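Local coordinates for deseasin MCP-01 (Pseudoalteromonas sp., PDB 3VV3), which degrades collagen as a serine protease of the subtilisin family, hydrolysing peptide bonds with its calcium-binding catalytic domain, at the interface of chains A and B. Numbering follows the deposited sequence. Chains: chain A/B, Deseasin MCP-01.

The interface of chains A and B. Residues chain A 229-231, 236, 252; chain B 141-144.
A:Arg231 and B:Asp141 meet tip to tip in a salt bridge that illustrates how one guanidinium can read a loop of its partner. NH1 of A:Arg231 gives a nearly straight hydrogen bond (166° at H) to the carboxylate oxygen OD2 of B:Asp141, 2.9 Å away. The guanidinium and carboxylate planes are nearly coplanar, 28° apart. NH2 of A:Arg231 donates in the guanidinium plane to the hydroxyl OG1 of B:Thr143 at 3.1 Å. The A:Arg231 side chain bends at chi2 and chi3, bringing the guanidinium against its own chain: A:Ser230 OG accepts from NH1 at the edge, and A:Asp229 OD2 lies over one face, in a salt bridge 3.3 Å from NH2 of A:Arg231. OD1 of B:Asp141 receives both the backbone N and the hydroxyl of B:Thr143 (OG1 at 2.7 Å) from the same face, which would limit rotation of that carboxylate. OD2 of A:Asp229 and OD2 of B:Asp141 are 4.9 Å apart. An alanine in place of A:Arg231 would probably leave the B:Asp141 carboxylate without its positive mate and near this like charge, and B:Thr143 OG1 without that donor.

A separate hydrogen bond runs from B:Gly144 N to A:Ser236 OG at 3.0 Å. Waters add bridges: one joins B:Asp141 OD2 to the A:Ser252 carbonyl, another links A:Ser252 OG with B:Asp141 O. This polar loop-to-loop patch, repeated by two-fold symmetry, helps hold the two copies together in the crystal; the structure alone does not show whether the protease works as a dimer.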
ATOM      1  N   ASP A 229       5.999 -14.912  -4.697  1.00  6.43           N
ATOM      2  CA  ASP A 229       4.741 -15.002  -5.421  1.00  6.79           C
ATOM      3  C   ASP A 229       4.311 -16.445  -5.701  1.00  6.63           C
ATOM      4  O   ASP A 229       4.944 -17.406  -5.245  1.00  7.63           O
ATOM      5  CB  ASP A 229       4.782 -14.175  -6.722  1.00  6.74           C
ATOM      6  CG  ASP A 229       5.754 -14.739  -7.760  1.00 10.88           C
ATOM      7  OD1 ASP A 229       6.087 -15.943  -7.706  1.00  9.60           O
ATOM      8  OD2 ASP A 229       6.186 -13.960  -8.643  1.00 11.49           O
ATOM      9  N   SER A 230       3.223 -16.587  -6.445  1.00  7.43           N
ATOM     10  CA  SER A 230       2.620 -17.902  -6.658  1.00  7.89           C
ATOM     11  C   SER A 230       3.450 -18.811  -7.568  1.00 12.10           C
ATOM     12  O   SER A 230       3.104 -19.976  -7.745  1.00  9.71           O
ATOM     13  CB  SER A 230       1.221 -17.758  -7.247  1.00  7.78           C
ATOM     14  OG  SER A 230       1.291 -17.155  -8.532  1.00  9.31           O
ATOM     15  N   ARG A 231       4.508 -18.271  -8.164  1.00  8.95           N
ATOM     16  CA  ARG A 231       5.438 -19.076  -8.960  1.00 10.32           C
ATOM     17  C   ARG A 231       6.726 -19.342  -8.177  1.00  9.96           C
ATOM     18  O   ARG A 231       7.698 -19.870  -8.716  1.00  9.67           O
ATOM     19  CB  ARG A 231       5.769 -18.392 -10.296  1.00 10.35           C
ATOM     20  CG  ARG A 231       4.623 -18.368 -11.298  1.00  9.37           C
ATOM     21  CD  ARG A 231       3.608 -17.283 -10.946  1.00 11.52           C
ATOM     22  NE  ARG A 231       4.067 -15.948 -11.328  1.00 10.49           N
ATOM     23  CZ  ARG A 231       3.632 -14.821 -10.771  1.00 13.24           C
ATOM     24  NH1 ARG A 231       2.756 -14.870  -9.780  1.00  9.03           N
ATOM     25  NH2 ARG A 231       4.095 -13.648 -11.191  1.00 11.86           N
ATOM     26  N   SER A 236       8.156  -9.183  -7.637  1.00  4.82           N
ATOM     27  CA  SER A 236       8.889  -8.141  -8.359  1.00  8.03           C
ATOM     28  C   SER A 236       9.124  -6.874  -7.538  1.00  8.17           C
ATOM     29  O   SER A 236      10.141  -6.210  -7.716  1.00  8.91           O
ATOM     30  CB  SER A 236       8.225  -7.808  -9.698  1.00 12.25           C
ATOM     31  OG  SER A 236       6.840  -7.595  -9.532  1.00 10.26           O
ATOM     32  N   SER A 252       2.534 -11.839  -2.539  1.00  5.73           N
ATOM     33  CA  SER A 252       1.898 -11.360  -3.772  1.00  5.51           C
ATOM     34  C   SER A 252       0.463 -11.870  -3.882  1.00  5.65           C
ATOM     35  O   SER A 252       0.236 -13.080  -3.981  1.00  7.24           O
ATOM     36  CB  SER A 252       2.682 -11.828  -5.009  1.00  6.33           C
ATOM     37  OG  SER A 252       3.969 -11.242  -5.064  1.00  6.63           O
TER
ATOM     38  N   ASP B 141      -1.586  -9.548  -8.546  1.00  6.16           N
ATOM     39  CA  ASP B 141      -0.726  -9.904  -7.414  1.00  5.91           C
ATOM     40  C   ASP B 141       0.485  -8.986  -7.307  1.00  7.89           C
ATOM     41  O   ASP B 141       1.476  -9.323  -6.657  1.00  6.79           O
ATOM     42  CB  ASP B 141      -0.282 -11.365  -7.499  1.00  4.66           C
ATOM     43  CG  ASP B 141       0.801 -11.598  -8.549  1.00  7.64           C
ATOM     44  OD1 ASP B 141       1.029 -10.712  -9.404  1.00  9.50           O
ATOM     45  OD2 ASP B 141       1.438 -12.672  -8.507  1.00  8.39           O
ATOM     46  N   GLY B 142       0.409  -7.834  -7.969  1.00  5.91           N
ATOM     47  CA  GLY B 142       1.470  -6.845  -7.887  1.00  6.61           C
ATOM     48  C   GLY B 142       2.664  -7.052  -8.806  1.00  7.60           C
ATOM     49  O   GLY B 142       3.595  -6.257  -8.789  1.00 10.20           O
ATOM     50  N   THR B 143       2.650  -8.113  -9.606  1.00  6.83           N
ATOM     51  CA  THR B 143       3.756  -8.402 -10.516  1.00  7.53           C
ATOM     52  C   THR B 143       3.860  -7.351 -11.617  1.00  6.70           C
ATOM     53  O   THR B 143       2.857  -6.963 -12.213  1.00  8.32           O
ATOM     54  CB  THR B 143       3.595  -9.794 -11.164  1.00  9.09           C
ATOM     55  OG1 THR B 143       3.576 -10.793 -10.135  1.00  9.80           O
ATOM     56  CG2 THR B 143       4.741 -10.078 -12.120  1.00  9.83           C
ATOM     57  N   GLY B 144       5.076  -6.887 -11.874  1.00  7.49           N
ATOM     58  CA  GLY B 144       5.302  -5.915 -12.929  1.00  7.48           C
ATOM     59  C   GLY B 144       6.776  -5.789 -13.239  1.00  7.60           C
ATOM     60  O   GLY B 144       7.609  -6.397 -12.567  1.00  9.00           O
TER
HETATM   61  O   HOH W   1       1.106 -14.481  -6.506  1.00  7.91           O
HETATM   62  O   HOH W   2       4.256  -9.720  -7.126  1.00  9.79           O
HETATM   63  O   HOH W   3       6.208 -11.183  -8.963  1.00 10.15           O